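Local coordinates for protein putative oxidoreductase (Thermus thermophilus, PDB 2ISM) that probably acts as an oxidoreductase, built on a six-bladed beta-propeller that carries a bound calcium ion, at residues G29-W34 and S333-R338; L45-P50 and S75-L80; L148-G153 and L172-E177; L160-A165 and Y197-R202; A283-Q288 and F314-E319. All coordinates share one frame; numbering follows the deposited sequence.

Interaction 1 (G29-W34 and S333-R338)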
# COMPACT_ATOMS: atom_id res chain seq x y z
N GLY B 29 0.53 26.05 6.16
CA GLY B 29 1.12 27.30 6.59
C GLY B 29 2.63 27.22 6.75
O GLY B 29 3.24 28.13 7.29
N LEU B 30 3.23 26.12 6.27
CA LEU B 30 4.67 25.92 6.39
C LEU B 30 5.45 26.61 5.26
O LEU B 30 4.92 26.83 4.17
CB LEU B 30 4.98 24.42 6.37
CG LEU B 30 4.30 23.56 7.45
CD1 LEU B 30 4.23 22.12 7.00
CD2 LEU B 30 5.06 23.69 8.77
N GLU B 31 6.70 26.95 5.53
CA GLU B 31 7.52 27.60 4.52
C GLU B 31 8.56 26.61 4.00
O GLU B 31 9.62 26.42 4.61
CB GLU B 31 8.22 28.83 5.10
CG GLU B 31 8.64 29.82 4.02
CD GLU B 31 9.33 31.04 4.58
OE1 GLU B 31 9.23 31.27 5.81
OE2 GLU B 31 9.96 31.77 3.79
N VAL B 32 8.25 25.98 2.88
CA VAL B 32 9.12 25.01 2.24
C VAL B 32 9.49 23.81 3.13
O VAL B 32 10.65 23.66 3.53
CB VAL B 32 10.43 25.68 1.73
CG1 VAL B 32 11.18 24.73 0.79
CG2 VAL B 32 10.11 26.99 1.01
N PRO B 33 8.50 22.97 3.47
CA PRO B 33 8.78 21.80 4.31
C PRO B 33 9.61 20.84 3.46
O PRO B 33 9.10 20.14 2.58
CB PRO B 33 7.38 21.26 4.63
CG PRO B 33 6.55 21.73 3.47
CD PRO B 33 7.05 23.13 3.26
N TRP B 34 10.91 20.82 3.74
CA TRP B 34 11.88 20.04 2.98
C TRP B 34 11.95 18.55 3.28
O TRP B 34 12.19 17.74 2.38
CB TRP B 34 13.27 20.65 3.19
CG TRP B 34 14.09 20.78 1.94
CD1 TRP B 34 14.11 21.84 1.08
CD2 TRP B 34 15.01 19.81 1.43
NE1 TRP B 34 15.00 21.59 0.06
CE2 TRP B 34 15.57 20.36 0.25
CE3 TRP B 34 15.43 18.54 1.85
CZ2 TRP B 34 16.52 19.68 -0.52
CZ3 TRP B 34 16.39 17.87 1.09
CH2 TRP B 34 16.92 18.44 -0.08
N SER B 333 5.84 22.60 -2.11
CA SER B 333 6.96 23.53 -2.13
C SER B 333 6.67 24.88 -2.74
O SER B 333 7.58 25.65 -3.06
CB SER B 333 8.19 22.81 -2.71
OG SER B 333 9.38 23.54 -2.47
N ASN B 334 5.38 25.17 -2.91
CA ASN B 334 4.92 26.42 -3.51
C ASN B 334 5.53 27.74 -3.04
O ASN B 334 5.47 28.74 -3.75
CB ASN B 334 3.40 26.49 -3.39
CG ASN B 334 2.74 25.27 -3.99
OD1 ASN B 334 1.86 24.65 -3.38
ND2 ASN B 334 3.15 24.92 -5.19
N ARG B 335 6.12 27.73 -1.85
CA ARG B 335 6.71 28.95 -1.30
C ARG B 335 8.23 28.98 -1.39
O ARG B 335 8.88 29.79 -0.73
CB ARG B 335 6.27 29.12 0.16
CG ARG B 335 4.76 29.21 0.32
CD ARG B 335 4.34 29.26 1.79
NE ARG B 335 4.89 30.43 2.48
CZ ARG B 335 4.75 30.65 3.78
NH1 ARG B 335 4.10 29.78 4.54
NH2 ARG B 335 5.29 31.73 4.34
N ASP B 336 8.82 28.12 -2.23
CA ASP B 336 10.27 28.09 -2.35
C ASP B 336 10.85 29.12 -3.32
O ASP B 336 12.04 29.10 -3.62
CB ASP B 336 10.76 26.69 -2.74
CG ASP B 336 10.30 26.26 -4.13
OD1 ASP B 336 9.86 27.13 -4.92
OD2 ASP B 336 10.41 25.06 -4.44
N GLY B 337 10.00 30.02 -3.81
CA GLY B 337 10.46 31.05 -4.73
C GLY B 337 10.30 30.71 -6.20
O GLY B 337 10.57 31.55 -7.06
N ARG B 338 9.86 29.49 -6.49
CA ARG B 338 9.68 29.07 -7.87
C ARG B 338 8.24 28.63 -8.15
O ARG B 338 7.98 27.93 -9.14
CB ARG B 338 10.64 27.91 -8.19
CG ARG B 338 12.12 28.28 -8.14
CD ARG B 338 12.95 27.01 -7.98
NE ARG B 338 14.33 27.13 -8.45
CZ ARG B 338 15.29 27.83 -7.85
NH1 ARG B 338 15.04 28.52 -6.74
NH2 ARG B 338 16.51 27.84 -8.36
O HOH W 1 10.88 30.57 0.97

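Interaction 2 (L45-P50 and S75-L80)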
# COMPACT_ATOMS: atom_id res chain seq x y z
N LEU B 45 8.27 15.55 12.90
CA LEU B 45 9.19 16.67 12.77
C LEU B 45 9.17 17.13 11.32
O LEU B 45 9.18 16.32 10.39
CB LEU B 45 10.60 16.27 13.19
CG LEU B 45 10.78 15.84 14.65
CD1 LEU B 45 12.24 15.47 14.91
CD2 LEU B 45 10.36 16.99 15.57
N ILE B 46 9.13 18.44 11.13
CA ILE B 46 9.08 19.02 9.80
C ILE B 46 10.19 20.06 9.66
O ILE B 46 10.23 21.02 10.43
CB ILE B 46 7.74 19.75 9.56
CG1 ILE B 46 6.57 18.84 9.92
CG2 ILE B 46 7.65 20.21 8.11
CD1 ILE B 46 5.23 19.56 10.00
N ALA B 47 11.08 19.86 8.70
CA ALA B 47 12.16 20.81 8.48
C ALA B 47 11.74 21.88 7.48
O ALA B 47 11.41 21.56 6.34
CB ALA B 47 13.41 20.09 7.98
N GLU B 48 11.72 23.14 7.91
CA GLU B 48 11.37 24.26 7.04
C GLU B 48 12.69 24.87 6.59
O GLU B 48 13.54 25.19 7.41
CB GLU B 48 10.54 25.29 7.79
CG GLU B 48 9.10 24.88 8.03
CD GLU B 48 8.31 25.97 8.73
OE1 GLU B 48 8.54 26.18 9.94
OE2 GLU B 48 7.48 26.64 8.08
N ARG B 49 12.85 25.06 5.28
CA ARG B 49 14.10 25.59 4.74
C ARG B 49 14.66 26.86 5.39
O ARG B 49 15.88 27.04 5.44
CB ARG B 49 13.97 25.78 3.23
CG ARG B 49 15.32 25.85 2.51
CD ARG B 49 15.16 25.83 1.01
NE ARG B 49 14.42 26.99 0.51
CZ ARG B 49 14.15 27.21 -0.77
NH1 ARG B 49 14.55 26.34 -1.70
NH2 ARG B 49 13.50 28.30 -1.13
N PRO B 50 13.78 27.77 5.87
CA PRO B 50 14.27 29.00 6.51
C PRO B 50 15.05 28.75 7.80
O PRO B 50 15.60 29.68 8.39
CB PRO B 50 12.99 29.79 6.75
CG PRO B 50 12.13 29.38 5.60
CD PRO B 50 12.35 27.88 5.56
N SER B 75 19.32 26.82 -0.85
CA SER B 75 19.95 26.44 0.42
C SER B 75 19.20 26.84 1.69
O SER B 75 18.23 27.59 1.65
CB SER B 75 21.37 27.03 0.47
OG SER B 75 22.17 26.53 -0.59
N GLY B 76 19.67 26.31 2.82
CA GLY B 76 19.07 26.59 4.12
C GLY B 76 19.01 25.31 4.93
O GLY B 76 19.99 24.56 4.97
N LEU B 77 17.89 25.05 5.60
CA LEU B 77 17.72 23.82 6.36
C LEU B 77 17.05 22.69 5.60
O LEU B 77 15.82 22.58 5.59
CB LEU B 77 16.79 24.03 7.56
CG LEU B 77 16.45 22.77 8.35
CD1 LEU B 77 17.72 22.13 8.91
CD2 LEU B 77 15.50 23.14 9.49
N LEU B 78 17.84 21.84 4.97
CA LEU B 78 17.26 20.76 4.18
C LEU B 78 16.80 19.32 4.40
O LEU B 78 15.63 19.00 4.20
CB LEU B 78 18.29 20.62 3.05
CG LEU B 78 18.75 21.98 2.48
CD1 LEU B 78 19.90 21.78 1.50
CD2 LEU B 78 17.57 22.69 1.81
N GLY B 79 17.73 18.45 4.80
CA GLY B 79 17.41 17.04 5.01
C GLY B 79 17.25 16.89 6.51
O GLY B 79 17.80 17.68 7.29
N LEU B 80 16.53 15.85 6.92
CA LEU B 80 16.28 15.58 8.33
C LEU B 80 16.11 14.07 8.53
O LEU B 80 15.45 13.42 7.72
CB LEU B 80 15.00 16.29 8.78
CG LEU B 80 14.65 16.38 10.26
CD1 LEU B 80 15.57 17.38 10.95
CD2 LEU B 80 13.20 16.82 10.41

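Interaction 3 (L148-G153 and L172-E177)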
# COMPACT_ATOMS: atom_id res chain seq x y z
N LEU B 148 24.38 6.32 7.40
CA LEU B 148 23.83 7.61 7.00
C LEU B 148 24.22 7.99 5.58
O LEU B 148 25.40 8.14 5.26
CB LEU B 148 24.31 8.70 7.96
CG LEU B 148 23.91 10.14 7.59
CD1 LEU B 148 22.39 10.25 7.54
CD2 LEU B 148 24.49 11.11 8.61
N TYR B 149 23.21 8.13 4.72
CA TYR B 149 23.44 8.50 3.32
C TYR B 149 23.13 9.99 3.16
O TYR B 149 22.13 10.48 3.68
CB TYR B 149 22.54 7.67 2.41
CG TYR B 149 22.96 6.22 2.31
CD1 TYR B 149 23.56 5.72 1.16
CD2 TYR B 149 22.77 5.35 3.39
CE1 TYR B 149 23.95 4.38 1.06
CE2 TYR B 149 23.16 4.01 3.31
CZ TYR B 149 23.74 3.53 2.14
OH TYR B 149 24.11 2.21 2.03
N VAL B 150 24.00 10.68 2.43
CA VAL B 150 23.87 12.13 2.23
C VAL B 150 24.05 12.52 0.76
O VAL B 150 25.04 12.15 0.15
CB VAL B 150 24.97 12.87 3.03
CG1 VAL B 150 24.74 14.38 2.96
CG2 VAL B 150 24.98 12.37 4.47
N THR B 151 23.10 13.27 0.21
CA THR B 151 23.24 13.71 -1.18
C THR B 151 23.78 15.14 -1.17
O THR B 151 23.45 15.92 -0.28
CB THR B 151 21.89 13.69 -1.96
OG1 THR B 151 21.02 14.72 -1.49
CG2 THR B 151 21.19 12.34 -1.79
N THR B 152 24.64 15.46 -2.14
CA THR B 152 25.22 16.80 -2.22
C THR B 152 25.22 17.28 -3.67
O THR B 152 25.29 16.47 -4.60
CB THR B 152 26.68 16.83 -1.72
OG1 THR B 152 27.52 16.13 -2.65
CG2 THR B 152 26.78 16.17 -0.35
N GLY B 153 25.14 18.59 -3.85
CA GLY B 153 25.14 19.16 -5.19
C GLY B 153 26.54 19.65 -5.53
O GLY B 153 27.39 19.73 -4.64
N LEU B 172 27.10 10.45 -0.21
CA LEU B 172 28.05 10.02 0.80
C LEU B 172 27.42 8.99 1.71
O LEU B 172 26.20 8.94 1.85
CB LEU B 172 28.51 11.22 1.63
CG LEU B 172 28.83 12.51 0.85
CD1 LEU B 172 29.08 13.66 1.82
CD2 LEU B 172 30.04 12.29 -0.04
N ARG B 173 28.26 8.16 2.34
CA ARG B 173 27.77 7.16 3.28
C ARG B 173 28.66 7.17 4.51
O ARG B 173 29.87 6.96 4.42
CB ARG B 173 27.76 5.76 2.67
CG ARG B 173 27.01 4.77 3.55
CD ARG B 173 27.00 3.38 2.96
NE ARG B 173 28.33 2.80 2.93
CZ ARG B 173 28.58 1.50 3.04
NH1 ARG B 173 27.58 0.65 3.19
NH2 ARG B 173 29.83 1.06 3.00
N LEU B 174 28.05 7.43 5.66
CA LEU B 174 28.78 7.53 6.91
C LEU B 174 28.16 6.65 8.00
O LEU B 174 27.06 6.14 7.85
CB LEU B 174 28.73 8.97 7.40
CG LEU B 174 28.83 10.12 6.39
CD1 LEU B 174 28.46 11.43 7.09
CD2 LEU B 174 30.24 10.19 5.82
N THR B 175 28.89 6.48 9.10
CA THR B 175 28.35 5.73 10.22
C THR B 175 27.55 6.82 10.92
O THR B 175 27.73 8.01 10.62
CB THR B 175 29.45 5.25 11.18
OG1 THR B 175 30.09 6.39 11.77
CG2 THR B 175 30.48 4.40 10.45
N PRO B 176 26.66 6.45 11.85
CA PRO B 176 25.88 7.49 12.55
C PRO B 176 26.76 8.49 13.29
O PRO B 176 26.32 9.58 13.63
CB PRO B 176 25.00 6.67 13.48
CG PRO B 176 24.76 5.41 12.68
CD PRO B 176 26.15 5.11 12.17
N GLU B 177 28.01 8.11 13.55
CA GLU B 177 28.94 9.00 14.25
C GLU B 177 29.68 9.95 13.32
O GLU B 177 30.46 10.79 13.77
CB GLU B 177 29.94 8.18 15.08
CG GLU B 177 29.32 7.48 16.28
CD GLU B 177 28.64 8.45 17.22
OE1 GLU B 177 29.30 9.43 17.64
OE2 GLU B 177 27.46 8.24 17.55

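Interaction 4 (L160-A165 and Y197-R202)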
# COMPACT_ATOMS: atom_id res chain seq x y z
N LEU B 160 33.15 19.40 -10.04
CA LEU B 160 33.28 18.82 -8.71
C LEU B 160 32.72 17.40 -8.65
O LEU B 160 33.26 16.55 -7.96
CB LEU B 160 32.54 19.69 -7.67
CG LEU B 160 33.06 21.12 -7.46
CD1 LEU B 160 32.27 21.78 -6.34
CD2 LEU B 160 34.54 21.09 -7.11
N ALA B 161 31.64 17.16 -9.40
CA ALA B 161 30.99 15.85 -9.41
C ALA B 161 31.90 14.69 -9.77
O ALA B 161 31.72 13.58 -9.27
CB ALA B 161 29.80 15.87 -10.36
N GLN B 162 32.88 14.94 -10.64
CA GLN B 162 33.82 13.91 -11.08
C GLN B 162 35.09 13.86 -10.24
O GLN B 162 35.91 12.96 -10.38
CB GLN B 162 34.20 14.14 -12.54
CG GLN B 162 33.07 13.92 -13.54
CD GLN B 162 32.57 12.49 -13.54
OE1 GLN B 162 33.37 11.55 -13.55
NE2 GLN B 162 31.26 12.32 -13.54
N ASP B 163 35.24 14.84 -9.35
CA ASP B 163 36.41 14.94 -8.49
C ASP B 163 36.24 14.15 -7.20
O ASP B 163 35.49 14.55 -6.31
CB ASP B 163 36.66 16.43 -8.18
CG ASP B 163 37.95 16.67 -7.43
OD1 ASP B 163 38.67 15.70 -7.10
OD2 ASP B 163 38.24 17.86 -7.16
N LEU B 164 36.94 13.02 -7.08
CA LEU B 164 36.84 12.21 -5.87
C LEU B 164 37.32 12.95 -4.63
O LEU B 164 37.01 12.55 -3.51
CB LEU B 164 37.64 10.91 -6.02
CG LEU B 164 37.02 9.84 -6.93
CD1 LEU B 164 37.95 8.64 -7.00
CD2 LEU B 164 35.66 9.44 -6.39
N ALA B 165 38.07 14.03 -4.83
CA ALA B 165 38.58 14.82 -3.72
C ALA B 165 37.56 15.83 -3.20
O ALA B 165 37.76 16.46 -2.15
CB ALA B 165 39.86 15.54 -4.14
N TYR B 197 30.31 7.56 -1.64
CA TYR B 197 29.66 6.30 -1.95
C TYR B 197 29.48 6.23 -3.47
O TYR B 197 29.78 5.20 -4.09
CB TYR B 197 28.31 6.21 -1.26
CG TYR B 197 27.65 4.85 -1.35
CD1 TYR B 197 28.18 3.75 -0.66
CD2 TYR B 197 26.50 4.66 -2.11
CE1 TYR B 197 27.56 2.50 -0.72
CE2 TYR B 197 25.87 3.42 -2.18
CZ TYR B 197 26.41 2.35 -1.48
OH TYR B 197 25.78 1.13 -1.52
N SER B 198 28.98 7.32 -4.07
CA SER B 198 28.81 7.39 -5.52
C SER B 198 29.12 8.82 -5.99
O SER B 198 29.04 9.76 -5.21
CB SER B 198 27.38 6.99 -5.93
OG SER B 198 26.40 7.89 -5.44
N LEU B 199 29.49 8.97 -7.25
CA LEU B 199 29.83 10.29 -7.77
C LEU B 199 29.17 10.56 -9.12
O LEU B 199 28.42 9.73 -9.62
CB LEU B 199 31.36 10.42 -7.92
CG LEU B 199 32.04 9.53 -8.97
CD1 LEU B 199 33.39 10.12 -9.34
CD2 LEU B 199 32.19 8.11 -8.43
N GLY B 200 29.45 11.72 -9.70
CA GLY B 200 28.87 12.07 -10.98
C GLY B 200 27.42 12.50 -10.90
O GLY B 200 26.63 12.24 -11.81
N HIS B 201 27.05 13.15 -9.80
CA HIS B 201 25.68 13.63 -9.61
C HIS B 201 25.56 15.15 -9.57
O HIS B 201 26.29 15.82 -8.83
CB HIS B 201 25.17 13.24 -8.21
CG HIS B 201 25.16 11.77 -7.96
ND1 HIS B 201 24.25 10.92 -8.54
CD2 HIS B 201 25.98 10.99 -7.21
CE1 HIS B 201 24.50 9.68 -8.17
NE2 HIS B 201 25.55 9.69 -7.36
N ARG B 202 24.64 15.69 -10.37
CA ARG B 202 24.42 17.13 -10.43
C ARG B 202 23.85 17.80 -9.19
O ARG B 202 24.51 18.61 -8.54
CB ARG B 202 23.50 17.41 -11.61
CG ARG B 202 23.32 18.89 -11.95
CD ARG B 202 22.57 19.06 -13.26
NE ARG B 202 22.21 20.45 -13.54
CZ ARG B 202 21.27 21.13 -12.89
NH1 ARG B 202 20.57 20.55 -11.92
NH2 ARG B 202 21.01 22.39 -13.22

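Interaction 5 (A283-Q288 and F314-E319)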
# COMPACT_ATOMS: atom_id res chain seq x y z
N ALA B 283 8.19 12.70 -6.36
CA ALA B 283 7.58 14.02 -6.21
C ALA B 283 8.12 14.94 -7.29
O ALA B 283 9.32 14.96 -7.56
CB ALA B 283 7.90 14.59 -4.82
N GLY B 284 7.23 15.71 -7.90
CA GLY B 284 7.64 16.62 -8.95
C GLY B 284 7.52 18.06 -8.50
O GLY B 284 6.48 18.50 -8.01
N LEU B 285 8.61 18.81 -8.66
CA LEU B 285 8.60 20.21 -8.30
C LEU B 285 8.03 21.17 -9.34
O LEU B 285 7.03 21.85 -9.08
CB LEU B 285 10.04 20.70 -8.04
CG LEU B 285 10.61 20.18 -6.71
CD1 LEU B 285 12.12 20.44 -6.61
CD2 LEU B 285 9.87 20.87 -5.56
N ARG B 286 8.64 21.22 -10.52
CA ARG B 286 8.17 22.13 -11.57
C ARG B 286 6.98 21.45 -12.23
O ARG B 286 6.05 22.12 -12.69
CB ARG B 286 9.26 22.38 -12.62
CG ARG B 286 8.88 23.41 -13.67
CD ARG B 286 10.08 23.80 -14.51
NE ARG B 286 10.59 22.68 -15.28
CZ ARG B 286 11.87 22.53 -15.62
NH1 ARG B 286 12.77 23.42 -15.24
NH2 ARG B 286 12.24 21.47 -16.34
N GLY B 287 6.99 20.12 -12.29
CA GLY B 287 5.90 19.38 -12.91
C GLY B 287 4.63 19.39 -12.07
O GLY B 287 3.56 18.98 -12.54
N GLN B 288 4.76 19.84 -10.83
CA GLN B 288 3.63 19.92 -9.90
C GLN B 288 2.78 18.65 -9.85
O GLN B 288 1.55 18.71 -9.96
CB GLN B 288 2.75 21.12 -10.26
CG GLN B 288 3.44 22.47 -10.11
CD GLN B 288 2.54 23.63 -10.50
OE1 GLN B 288 1.40 23.71 -10.06
NE2 GLN B 288 3.06 24.53 -11.32
N PHE B 314 -2.05 20.27 -6.63
CA PHE B 314 -1.61 20.79 -5.33
C PHE B 314 -0.35 21.65 -5.41
O PHE B 314 0.17 22.10 -4.39
CB PHE B 314 -1.37 19.63 -4.36
CG PHE B 314 -2.62 18.91 -3.97
CD1 PHE B 314 -3.30 19.26 -2.80
CD2 PHE B 314 -3.16 17.92 -4.78
CE1 PHE B 314 -4.49 18.63 -2.45
CE2 PHE B 314 -4.35 17.28 -4.44
CZ PHE B 314 -5.02 17.64 -3.27
N GLY B 315 0.13 21.88 -6.63
CA GLY B 315 1.33 22.68 -6.81
C GLY B 315 2.60 21.85 -6.77
O GLY B 315 2.56 20.63 -6.96
N ARG B 316 3.72 22.51 -6.51
CA ARG B 316 5.02 21.86 -6.45
C ARG B 316 5.11 20.87 -5.28
O ARG B 316 4.71 21.19 -4.16
CB ARG B 316 6.11 22.93 -6.31
CG ARG B 316 6.15 23.92 -7.47
CD ARG B 316 6.96 25.16 -7.12
NE ARG B 316 8.35 24.87 -6.79
CZ ARG B 316 9.29 24.59 -7.68
NH1 ARG B 316 9.00 24.56 -8.98
NH2 ARG B 316 10.54 24.36 -7.29
N LEU B 317 5.63 19.68 -5.55
CA LEU B 317 5.77 18.67 -4.50
C LEU B 317 7.20 18.21 -4.23
O LEU B 317 7.87 17.69 -5.12
CB LEU B 317 5.06 17.37 -4.92
CG LEU B 317 3.59 17.52 -5.32
CD1 LEU B 317 2.98 16.14 -5.57
CD2 LEU B 317 2.81 18.24 -4.22
N ARG B 318 7.67 18.40 -3.00
CA ARG B 318 9.04 18.03 -2.65
C ARG B 318 9.46 16.82 -1.81
O ARG B 318 10.34 16.06 -2.21
CB ARG B 318 9.57 19.24 -1.87
CG ARG B 318 11.08 19.24 -1.68
CD ARG B 318 11.55 20.53 -1.02
NE ARG B 318 11.58 21.67 -1.94
CZ ARG B 318 12.54 21.89 -2.83
NH1 ARG B 318 13.55 21.04 -2.95
NH2 ARG B 318 12.50 22.97 -3.61
N GLU B 319 8.83 16.64 -0.66
CA GLU B 319 9.16 15.52 0.22
C GLU B 319 8.10 14.45 -0.04
O GLU B 319 6.96 14.75 -0.40
CB GLU B 319 9.15 15.90 1.71
CG GLU B 319 9.12 14.72 2.69
CD GLU B 319 10.41 13.91 2.71
OE1 GLU B 319 10.84 13.43 1.64
OE2 GLU B 319 11.01 13.75 3.80
O HOH W 2 0.44 18.87 -7.33

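Interaction 1 (G29-W34 and S333-R338)
Arg335 reaches across to the backbone of Gly29 and Leu30. CG stands anti to the carbonyl carbon (chi1 -59°) and the chain bends at chi3, which carries NH1 to the Gly29 carbonyl at the guanidinium edge. The bond from Arg335 NH1 to Gly29 O is weak, at 3.3 Å. Glu31 CG covers one guanidinium face, 3.9 Å from Arg335 NH2. Glu31 and Arg335 cross at about a right angle, yet their carboxylate and guanidinium planes are only 3° apart. Glu31 OE1 lies 4.2 Å from Arg335 NH2, beyond a salt bridge and out of the guanidinium plane, so any attraction is probably one of charges only. A water links Glu31 to the Arg335 backbone, donating to Glu31 OE2 and Arg335 O. Val32 points CG2 at the backbone, 3.5 Å from Asp336 CA. Asp336 closes a type I turn with Ser333, whose OG donates a hydrogen bond to Asp336 OD2 (2.7 Å), while Asp336 OD1 accepts from Arg338 N in an Asx turn. Asp346 OD2 accepts hydrogen bonds from both Val32 N and Arg335 N. Segment 29-34 leads into strand 33-38, the first of one propeller blade; 333-338 follows strand 328-332 of the blade completed by strand 23-27.

Interaction 2 (L45-P50 and S75-L80)
Two successive blades of the propeller meet where Leu45, Ala47 and Arg49, on and just beyond the second strand of one, face Leu77, Leu78 and Leu80 on the first strand of the next. The short strands 45-48 and 77-80 pass 6.2 Å apart at 151°, near antiparallel. A single backbone hydrogen bond joins the two segments, just past the first strand: Leu77 N to Arg49 O, 2.8 Å and almost straight at 175°. Beside it, Gly76 CA makes a CA-H...O contact with Arg49 O at 3.5 Å, where a CB would run into that oxygen. Leu77 has CG anti to the backbone N (chi1 174°), which sets CD2 4.0 Å from Ala47 CB. Leu80 uses CD2 as well, touching Leu45 CB at 3.8 Å and Ala47 CB from the same methyl. Arg49 runs alongside Leu78, with Arg49 CG 3.9 Å from Leu78 CD2; Arg49 NH2 goes on to a hydrogen bond with Asp336 O. Apolar side chains and the aliphatic part of Arg49 thus make up much of the interface. Leu77 O, buried here without a conventional partner in the model, faces the CA-H of Arg49 at 3.6 Å from CA to O, a contact that can compensate only modestly.

Interaction 3 (L148-G153 and L172-E177)
Tyr149, with CG anti to the carbonyl carbon (chi1 -71°), and Arg173, with CG anti to the backbone N (chi1 -169°), rise side by side from one face of the sheet and point the same way. The aliphatic part of the arginine thereby lies over the phenol ring: Arg173 CG is 3.9 Å from the centroid of Tyr149, 15° off the ring normal, a CH-pi contact. Further out, Arg173 CD comes to 3.3 Å from Tyr149 OH before the bend at chi3 turns the guanidinium away from the ring plane. Asp145 OD2 gathers both polar ends, hydrogen-bonded to the tyrosine hydroxyl and in a salt bridge with Arg173 NH1. Beneath lies the antiparallel pairing of the two middle strands of a four-stranded propeller blade. Tyr149 and Arg173 form a non-hydrogen-bonded pair, flanked by the hydrogen-bonded pairs Leu148-Leu174 and Val150-Leu172. The bond from Leu148 N to Leu174 O measures 2.7 Å, as does that from Leu172 N to Val150 O, and each pair is completed by its reciprocal bond. Leu148, Val150, Leu172 and Leu174 take the other face, where Val150 CB is 4.1 Å from Leu172 CB. This apolar layer packs against the preceding blade, through Tyr93 and Tyr95 of strand 92-98 and Leu124 of strand 117-127. Past the strand end, Thr152 crosses Leu172 at about a right angle, its CG2 4.0 Å from Leu172 CD1, while OG1 is engaged by Leu167 O and Lys170 N.

Interaction 4 (L160-A165 and Y197-R202)
Ala161 and Gly200 are joined by the backbone hydrogen bond of this contact, Gly200 N to Ala161 O at 3.0 Å. The donor approaches from well above the carbonyl plane, 47° out of it. Leu199 presses on the same oxygen, with CB 3.5 Å from Ala161 O; its CG occupies the crowded position between backbone N and carbonyl carbon (chi1 66°), and the side chain ends with CD1 3.8 Å from Leu164 CD2. Gln162 bends at chi2, bringing NE2 to 3.5 Å from Gly200 CA. Its amide is held from outside, NE2 by Trp245 O and OE1 by Asn242 ND2. Ala161 CB, for its part, lies 3.8 Å from His201 O. The contact fastens the long loop between strands 148-151 and 170-174 onto the end of strand 196-199, the outermost strand of the same propeller blade, which carries a classic beta bulge at Tyr197 and Ser198. In the next shell, Asp163 OD1 accepts from Ala165 N, an Asx turn around Leu164. His201 is gripped at both ring nitrogens: NE2 is 2.8 Å from Ser198 OG, and ND1 bonds Glu220 OE1. The imidazole, whose side chain lies about 6 Å from the calcium ion, also meets the ring of Tyr243 with planes about 15° apart, and Tyr243 belongs with Glu233 to the calcium site.

Interaction 5 (A283-Q288 and F314-E319)
Gly284 O accepts from Leu317 N at 2.9 Å and 161°, a backbone bond joining the end of a second strand in one propeller blade to the first strand of the next. Beside this inter-blade link, Ala283 CB packs on Leu317 CB at 4.0 Å. Leu285, its CG anti to the carbonyl carbon (chi1 -73°), serves two arginines with different atoms. Its CB lies over one face of the Arg316 guanidinium, 3.8 Å from NH2, whereas its CD2 covers a face of the Arg318 guanidinium, 3.9 Å from that residue's NH2. Both guanidiniums make salt bridges to Asp336 OD2, and Arg318 NE also bonds Ser333 OG, so the leucine lies against guanidiniums whose charge is met by Asp336; sharing one carboxylate oxygen would be expected to ease the repulsion between the arginines. At the solvent-facing end, the extended Gln288 lies along Gly315, with CG 3.5 Å from Gly315 C and OE1 3.4 Å from Gly315 CA. One water ties this edge together: it accepts from Phe314 N and donates to Gln288 O and to Gly315 O, the last at 2.8 Å.

The five contacts are spread around a six-bladed propeller. Interactions 2 and 5 are equivalent joints between neighbouring blades, each bringing the end of a second strand to the next blade's first; their centres lie about 16 Å apart. Interaction 1, about 10 Å from the centres of both, touches each and spans nearly the whole sequence, next to the point where strand 23-27 joins the last blade and closes the ring. Within that span follow interaction 2, then 3 and 4, then 5. Interactions 3 and 4, about 14 Å apart at their centres, share one sheet through strands 170-174 and 196-199 and alternate along the chain; interaction 4 leads toward the calcium site. Both lie across the chain's centre from interaction 1.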